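Local coordinates for response regulator CheY-like protein (Mesorhizobium loti, PDB 3SNK) that forms the receiver-like N-terminal domain of a longer pilus assembly protein, which as a whole probably binds and hydrolyses ATP, at residues 21-26 with 114-119; 28-33 with 121-126. All coordinates share one frame; numbering follows the deposited sequence.

Contact 1 of 2, residues 21-26 with 114-119; sequences SSDPNF and LHKPLD
D23 and K116 form a salt bridge at the C-terminal ends of the parallel strands of a CheY-like receiver fold, where the turn after strand 15-20 faces the loop after strand 112-115. K116 precedes a cis peptide bond to P117, the Lys-Pro pair familiar from receiver domains. Extended beyond CG, its chain carries NZ across to D23 OD2, 2.7 Å away, where it meets the anti lone pair, the one turned away from OD1. NZ makes a second salt bridge with D66, which lies on strand 62-68 and probably corresponds to the phosphoacceptor aspartate of receiver domains.

Hydrogen bonds occupy the other carboxylate oxygen of D23, the N-cap residue of helix 24-36. OD1 takes F26 N at 3.1 Å, a nearly straight bond (167°) that arrives from above the carboxylate plane, and N25 N adds a weak one. S21 OG accepts from D23 N at 3.1 Å in an ST turn, and also hydrogen-bonds D66. With an alanine at D23, K116 would probably lose one of its two acidic mates and the first N-H groups of the helix their side-chain cap.

Apolar packing lies beneath. The F26 side chain, with CG anti to the backbone N (chi1 177°), places its ring against the loop residues and crosses both K116 and L118 at roughly right angles. K116 CE approaches the ring obliquely, 3.7 Å from F26 CD1, so the lysine's methylene chain is packed while its amine is paired. L118 meets the same ring at its edge, near the ring plane, with CD2 3.6 Å from F26 CE1.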
ATOM      1  N   SER A  21       2.973   1.829   6.528  1.00 57.35           N
ATOM      2  CA  SER A  21       3.084   3.283   6.690  1.00 59.24           C
ATOM      3  C   SER A  21       3.878   3.662   7.920  1.00 70.40           C
ATOM      4  O   SER A  21       3.773   2.979   8.934  1.00 73.87           O
ATOM      5  CB  SER A  21       1.690   3.897   6.813  1.00 60.38           C
ATOM      6  OG  SER A  21       1.732   5.314   6.901  1.00 63.77           O
ATOM      7  N   SER A  22       4.624   4.777   7.864  1.00 68.82           N
ATOM      8  CA  SER A  22       5.338   5.303   9.044  1.00 72.39           C
ATOM      9  C   SER A  22       4.590   6.558   9.578  1.00 75.04           C
ATOM     10  O   SER A  22       5.062   7.223  10.498  1.00 78.35           O
ATOM     11  CB  SER A  22       6.797   5.612   8.713  1.00 78.89           C
ATOM     12  OG  SER A  22       7.578   4.433   8.563  1.00 86.68           O
ATOM     13  N   ASP A  23       3.395   6.849   9.007  1.00 66.05           N
ATOM     14  CA  ASP A  23       2.559   7.991   9.382  1.00 65.29           C
ATOM     15  C   ASP A  23       1.414   7.510  10.291  1.00 66.35           C
ATOM     16  O   ASP A  23       0.485   6.871   9.803  1.00 63.44           O
ATOM     17  CB  ASP A  23       2.035   8.712   8.116  1.00 64.84           C
ATOM     18  CG  ASP A  23       0.998   9.815   8.309  1.00 72.23           C
ATOM     19  OD1 ASP A  23       0.451   9.938   9.426  1.00 73.20           O
ATOM     20  OD2 ASP A  23       0.661  10.489   7.313  1.00 76.72           O
ATOM     21  N   PRO A  24       1.437   7.856  11.602  1.00 65.16           N
ATOM     22  CA  PRO A  24       0.376   7.378  12.508  1.00 65.04           C
ATOM     23  C   PRO A  24      -1.031   7.859  12.170  1.00 66.81           C
ATOM     24  O   PRO A  24      -1.981   7.157  12.504  1.00 65.44           O
ATOM     25  CB  PRO A  24       0.800   7.908  13.876  1.00 70.65           C
ATOM     26  CG  PRO A  24       1.802   8.961  13.606  1.00 76.47           C
ATOM     27  CD  PRO A  24       2.484   8.585  12.340  1.00 69.29           C
ATOM     28  N   ASN A  25      -1.177   9.062  11.577  1.00 63.13           N
ATOM     29  CA  ASN A  25      -2.489   9.616  11.243  1.00 62.56           C
ATOM     30  C   ASN A  25      -3.112   8.832  10.098  1.00 62.56           C
ATOM     31  O   ASN A  25      -4.291   8.488  10.155  1.00 61.75           O
ATOM     32  CB  ASN A  25      -2.398  11.109  10.902  1.00 65.68           C
ATOM     33  CG  ASN A  25      -1.860  11.954  12.034  1.00 97.67           C
ATOM     34  OD1 ASN A  25      -2.476  12.076  13.098  1.00 91.41           O
ATOM     35  ND2 ASN A  25      -0.682  12.535  11.840  1.00 93.31           N
ATOM     36  N   PHE A  26      -2.303   8.531   9.086  1.00 57.53           N
ATOM     37  CA  PHE A  26      -2.673   7.772   7.906  1.00 55.92           C
ATOM     38  C   PHE A  26      -3.074   6.334   8.284  1.00 57.13           C
ATOM     39  O   PHE A  26      -4.062   5.836   7.754  1.00 54.89           O
ATOM     40  CB  PHE A  26      -1.491   7.768   6.913  1.00 57.52           C
ATOM     41  CG  PHE A  26      -1.700   6.958   5.663  1.00 57.58           C
ATOM     42  CD1 PHE A  26      -2.355   7.499   4.569  1.00 60.47           C
ATOM     43  CD2 PHE A  26      -1.206   5.665   5.562  1.00 59.73           C
ATOM     44  CE1 PHE A  26      -2.549   6.750   3.416  1.00 58.54           C
ATOM     45  CE2 PHE A  26      -1.409   4.914   4.409  1.00 60.82           C
ATOM     46  CZ  PHE A  26      -2.081   5.462   3.346  1.00 58.00           C
ATOM     47  N   LEU A 114      -2.144   7.367  -5.213  1.00 50.37           N
ATOM     48  CA  LEU A 114      -2.902   8.366  -4.464  1.00 52.08           C
ATOM     49  C   LEU A 114      -1.961   9.379  -3.840  1.00 59.16           C
ATOM     50  O   LEU A 114      -0.857   9.025  -3.420  1.00 57.78           O
ATOM     51  CB  LEU A 114      -3.794   7.691  -3.410  1.00 51.36           C
ATOM     52  CG  LEU A 114      -4.718   6.549  -3.941  1.00 55.61           C
ATOM     53  CD1 LEU A 114      -5.438   5.848  -2.797  1.00 54.90           C
ATOM     54  CD2 LEU A 114      -5.737   7.065  -4.965  1.00 59.17           C
ATOM     55  N   HIS A 115      -2.367  10.652  -3.853  1.00 60.71           N
ATOM     56  CA  HIS A 115      -1.588  11.784  -3.357  1.00 64.06           C
ATOM     57  C   HIS A 115      -2.156  12.254  -2.017  1.00 72.88           C
ATOM     58  O   HIS A 115      -3.367  12.441  -1.895  1.00 73.44           O
ATOM     59  CB  HIS A 115      -1.589  12.906  -4.423  1.00 67.98           C
ATOM     60  CG  HIS A 115      -0.715  14.086  -4.112  1.00 75.26           C
ATOM     61  ND1 HIS A 115       0.670  14.007  -4.187  1.00 77.78           N
ATOM     62  CD2 HIS A 115      -1.062  15.362  -3.801  1.00 80.76           C
ATOM     63  CE1 HIS A 115       1.118  15.217  -3.877  1.00 80.70           C
ATOM     64  NE2 HIS A 115       0.114  16.067  -3.632  1.00 82.76           N
ATOM     65  N   LYS A 116      -1.274  12.428  -1.013  1.00 72.73           N
ATOM     66  CA  LYS A 116      -1.608  12.861   0.348  1.00 74.97           C
ATOM     67  C   LYS A 116      -1.942  14.369   0.417  1.00 84.86           C
ATOM     68  O   LYS A 116      -1.234  15.164  -0.210  1.00 86.48           O
ATOM     69  CB  LYS A 116      -0.450  12.557   1.300  1.00 78.51           C
ATOM     70  CG  LYS A 116      -0.632  11.303   2.133  1.00 90.48           C
ATOM     71  CD  LYS A 116       0.536  11.139   3.097  1.00 93.78           C
ATOM     72  CE  LYS A 116       0.438   9.905   3.954  1.00 88.11           C
ATOM     73  NZ  LYS A 116       1.602   9.799   4.863  1.00 88.15           N
ATOM     74  N   PRO A 117      -2.979  14.806   1.182  1.00 84.82           N
ATOM     75  CA  PRO A 117      -3.919  14.006   1.997  1.00 83.87           C
ATOM     76  C   PRO A 117      -4.967  13.322   1.124  1.00 89.04           C
ATOM     77  O   PRO A 117      -5.583  13.978   0.277  1.00 88.95           O
ATOM     78  CB  PRO A 117      -4.533  15.054   2.944  1.00 87.97           C
ATOM     79  CG  PRO A 117      -4.499  16.338   2.172  1.00 94.36           C
ATOM     80  CD  PRO A 117      -3.290  16.254   1.262  1.00 89.85           C
ATOM     81  N   LEU A 118      -5.138  11.998   1.281  1.00 87.60           N
ATOM     82  CA  LEU A 118      -6.117  11.316   0.433  1.00 87.93           C
ATOM     83  C   LEU A 118      -7.520  11.521   0.961  1.00 93.64           C
ATOM     84  O   LEU A 118      -7.731  11.526   2.174  1.00 93.66           O
ATOM     85  CB  LEU A 118      -5.832   9.811   0.195  1.00 85.76           C
ATOM     86  CG  LEU A 118      -5.482   8.864   1.364  1.00 89.99           C
ATOM     87  CD1 LEU A 118      -6.702   8.501   2.213  1.00 91.00           C
ATOM     88  CD2 LEU A 118      -4.941   7.563   0.818  1.00 90.87           C
ATOM     89  N   ASP A 119      -8.472  11.732   0.041  1.00 91.88           N
ATOM     90  CA  ASP A 119      -9.880  11.872   0.398  1.00 93.57           C
ATOM     91  C   ASP A 119     -10.458  10.461   0.575  1.00 94.89           C
ATOM     92  O   ASP A 119      -9.865   9.480   0.093  1.00 92.85           O
ATOM     93  CB  ASP A 119     -10.665  12.705  -0.648  1.00 98.44           C
ATOM     94  CG  ASP A 119     -10.493  12.269  -2.095  1.00111.26           C
ATOM     95  OD1 ASP A 119      -9.339  12.270  -2.584  1.00112.28           O
ATOM     96  OD2 ASP A 119     -11.518  11.986  -2.756  1.00116.69           O
TER

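Contact 2 of 2, residues 28-33 with 121-126; sequences RDVATR and KELLNA
Helices 28-33 and 121-126 run in broadly similar directions, crossing at -55° with axes 11.2 Å apart at closest approach, and V30 and L123 are among the closest backbone pairs, their CA atoms 8.2 Å apart. They belong to the first and last helices of the receiver fold, an alpha/beta sandwich in which both cover one face of the parallel sheet. At such an axis separation the backbones stay well apart, and side chains bridge the gap.

The buried part of the bridge is aliphatic. L123 holds CG anti to its own backbone N (chi1 176°), which carries the isobutyl group out toward the neighbouring helix. There its CD2 methyl faces the fork of V30, 4.0 Å from CG1 and 4.1 Å from CG2, the two side chains crossing at a slant. Both residues also touch I64 of strand 62-68, so the two helices and the sheet share this junction.

Farther out, R33 contributes its carbon chain more than its charge. R33 CD passes 4.4 Å from L123 CD2, and R33 CB lies at the same distance from L124 CD2. The aliphatic portion of the arginine thus lines the partly exposed margin of the interface, beside two leucines of the partner helix. L124 leans further, to L37 beyond the end of helix 24-36.

Within helix 28-33, exposed T32 reaches back to R28. R28 O accepts two donors from T32 on opposite faces of its carbonyl plane: the backbone N at 3.0 Å and the hydroxyl OG1 at 2.6 Å.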
ATOM      1  N   ARG A  28      -4.205   5.007  11.239  1.00 49.66           N
ATOM      2  CA  ARG A  28      -5.480   5.062  11.965  1.00 50.95           C
ATOM      3  C   ARG A  28      -6.646   5.337  10.997  1.00 56.30           C
ATOM      4  O   ARG A  28      -7.656   4.642  11.054  1.00 56.57           O
ATOM      5  CB  ARG A  28      -5.419   6.147  13.048  1.00 49.82           C
ATOM      6  CG  ARG A  28      -6.614   6.193  14.066  1.00 57.39           C
ATOM      7  CD  ARG A  28      -7.948   6.705  13.529  1.00 58.39           C
ATOM      8  NE  ARG A  28      -8.967   6.891  14.582  1.00 61.67           N
ATOM      9  CZ  ARG A  28     -10.223   7.270  14.354  1.00 73.80           C
ATOM     10  NH1 ARG A  28     -10.638   7.512  13.115  1.00 68.06           N
ATOM     11  NH2 ARG A  28     -11.075   7.404  15.363  1.00 65.18           N
ATOM     12  N   ASP A  29      -6.508   6.342  10.119  1.00 53.60           N
ATOM     13  CA  ASP A  29      -7.605   6.744   9.243  1.00 53.31           C
ATOM     14  C   ASP A  29      -7.914   5.715   8.175  1.00 51.26           C
ATOM     15  O   ASP A  29      -9.083   5.455   7.934  1.00 49.14           O
ATOM     16  CB  ASP A  29      -7.362   8.116   8.622  1.00 56.70           C
ATOM     17  CG  ASP A  29      -7.397   9.269   9.622  1.00 80.04           C
ATOM     18  OD1 ASP A  29      -8.252   9.236  10.565  1.00 82.50           O
ATOM     19  OD2 ASP A  29      -6.602  10.222   9.453  1.00 92.70           O
ATOM     20  N   VAL A  30      -6.909   5.125   7.552  1.00 46.64           N
ATOM     21  CA  VAL A  30      -7.141   4.107   6.524  1.00 45.75           C
ATOM     22  C   VAL A  30      -7.702   2.824   7.156  1.00 49.15           C
ATOM     23  O   VAL A  30      -8.644   2.264   6.605  1.00 48.91           O
ATOM     24  CB  VAL A  30      -5.851   3.822   5.686  1.00 48.00           C
ATOM     25  CG1 VAL A  30      -6.009   2.576   4.807  1.00 46.07           C
ATOM     26  CG2 VAL A  30      -5.507   5.036   4.828  1.00 47.94           C
ATOM     27  N   ALA A  31      -7.127   2.348   8.287  1.00 46.61           N
ATOM     28  CA  ALA A  31      -7.645   1.125   8.916  1.00 47.58           C
ATOM     29  C   ALA A  31      -9.095   1.315   9.359  1.00 50.37           C
ATOM     30  O   ALA A  31      -9.902   0.424   9.129  1.00 49.10           O
ATOM     31  CB  ALA A  31      -6.790   0.699  10.093  1.00 49.87           C
ATOM     32  N   THR A  32      -9.438   2.490   9.931  1.00 48.16           N
ATOM     33  CA  THR A  32     -10.797   2.804  10.359  1.00 49.33           C
ATOM     34  C   THR A  32     -11.748   2.780   9.147  1.00 53.16           C
ATOM     35  O   THR A  32     -12.820   2.182   9.231  1.00 52.85           O
ATOM     36  CB  THR A  32     -10.838   4.152  11.091  1.00 51.35           C
ATOM     37  OG1 THR A  32      -9.961   4.079  12.215  1.00 57.22           O
ATOM     38  CG2 THR A  32     -12.219   4.508  11.599  1.00 53.94           C
ATOM     39  N   ARG A  33     -11.382   3.471   8.063  1.00 51.27           N
ATOM     40  CA  ARG A  33     -12.212   3.547   6.846  1.00 52.76           C
ATOM     41  C   ARG A  33     -12.540   2.184   6.271  1.00 56.39           C
ATOM     42  O   ARG A  33     -13.698   1.911   5.941  1.00 57.93           O
ATOM     43  CB  ARG A  33     -11.535   4.392   5.749  1.00 54.00           C
ATOM     44  CG  ARG A  33     -11.836   5.876   5.896  1.00 71.86           C
ATOM     45  CD  ARG A  33     -11.331   6.712   4.741  1.00 89.84           C
ATOM     46  NE  ARG A  33     -11.538   8.138   4.997  1.00107.20           N
ATOM     47  CZ  ARG A  33     -10.561   9.032   5.143  1.00126.40           C
ATOM     48  NH1 ARG A  33      -9.288   8.663   5.031  1.00113.52           N
ATOM     49  NH2 ARG A  33     -10.850  10.306   5.383  1.00114.70           N
ATOM     50  N   LYS A 121     -13.332   8.982  -0.564  1.00 83.51           N
ATOM     51  CA  LYS A 121     -13.818   8.427  -1.826  1.00 82.69           C
ATOM     52  C   LYS A 121     -12.711   7.787  -2.688  1.00 81.49           C
ATOM     53  O   LYS A 121     -12.920   6.688  -3.196  1.00 79.71           O
ATOM     54  CB  LYS A 121     -14.540   9.508  -2.642  1.00 88.25           C
ATOM     55  N   GLU A 122     -11.556   8.471  -2.853  1.00 75.43           N
ATOM     56  CA  GLU A 122     -10.425   8.036  -3.680  1.00 72.66           C
ATOM     57  C   GLU A 122      -9.836   6.698  -3.211  1.00 71.21           C
ATOM     58  O   GLU A 122      -9.488   5.869  -4.051  1.00 68.90           O
ATOM     59  CB  GLU A 122      -9.334   9.113  -3.708  1.00 74.38           C
ATOM     60  CG  GLU A 122      -8.882   9.493  -5.110  1.00 84.70           C
ATOM     61  CD  GLU A 122      -7.936  10.677  -5.194  1.00104.05           C
ATOM     62  OE1 GLU A 122      -6.958  10.717  -4.410  1.00 92.71           O
ATOM     63  OE2 GLU A 122      -8.161  11.556  -6.060  1.00100.43           O
ATOM     64  N   LEU A 123      -9.732   6.486  -1.884  1.00 65.73           N
ATOM     65  CA  LEU A 123      -9.218   5.236  -1.333  1.00 63.24           C
ATOM     66  C   LEU A 123     -10.235   4.114  -1.513  1.00 66.47           C
ATOM     67  O   LEU A 123      -9.855   3.027  -1.939  1.00 63.50           O
ATOM     68  CB  LEU A 123      -8.845   5.381   0.153  1.00 63.52           C
ATOM     69  CG  LEU A 123      -8.383   4.098   0.866  1.00 67.41           C
ATOM     70  CD1 LEU A 123      -6.916   3.821   0.609  1.00 65.49           C
ATOM     71  CD2 LEU A 123      -8.682   4.166   2.357  1.00 72.25           C
ATOM     72  N   LEU A 124     -11.522   4.372  -1.199  1.00 65.31           N
ATOM     73  CA  LEU A 124     -12.597   3.377  -1.315  1.00 66.44           C
ATOM     74  C   LEU A 124     -12.815   2.990  -2.768  1.00 69.42           C
ATOM     75  O   LEU A 124     -13.147   1.839  -3.023  1.00 70.08           O
ATOM     76  CB  LEU A 124     -13.928   3.842  -0.673  1.00 69.48           C
ATOM     77  CG  LEU A 124     -13.890   4.386   0.783  1.00 75.51           C
ATOM     78  CD1 LEU A 124     -15.288   4.729   1.287  1.00 78.96           C
ATOM     79  CD2 LEU A 124     -13.189   3.433   1.749  1.00 75.85           C
ATOM     80  N   ASN A 125     -12.597   3.920  -3.717  1.00 64.79           N
ATOM     81  CA  ASN A 125     -12.700   3.627  -5.143  1.00 65.32           C
ATOM     82  C   ASN A 125     -11.581   2.676  -5.567  1.00 67.27           C
ATOM     83  O   ASN A 125     -11.824   1.728  -6.319  1.00 67.78           O
ATOM     84  CB  ASN A 125     -12.630   4.912  -5.969  1.00 67.97           C
ATOM     85  CG  ASN A 125     -13.918   5.705  -6.043  1.00 98.57           C
ATOM     86  OD1 ASN A 125     -14.833   5.579  -5.211  1.00 91.92           O
ATOM     87  ND2 ASN A 125     -13.999   6.567  -7.047  1.00 91.90           N
ATOM     88  N   ALA A 126     -10.356   2.922  -5.060  1.00 61.22           N
ATOM     89  CA  ALA A 126      -9.182   2.111  -5.370  1.00 57.94           C
ATOM     90  C   ALA A 126      -9.311   0.694  -4.800  1.00 60.58           C
ATOM     91  O   ALA A 126      -9.069  -0.264  -5.520  1.00 61.32           O
ATOM     92  CB  ALA A 126      -7.932   2.787  -4.849  1.00 57.11           C
TER

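In the fold
Contacts 1 and 2, with centres about 10 Å apart, both draw on helix 24-36 and join a polar site at the C-terminal ends of the strands to aliphatic packing between two helices on one face of the sheet. Contact 1 uses the capped beginning of that helix, next to D66 at the probable phosphoacceptor position, and contact 2 uses its middle. The partners also follow in sequence, from strand 112-115 into helix 120-129. L118 joins the two contacts directly, with CD2 4.2 Å from L123 CD1 and CD1 3.8 Å from R33 NH1. L114, on the strand, adds a further link through CD1, 4.1 Å from L123 CA.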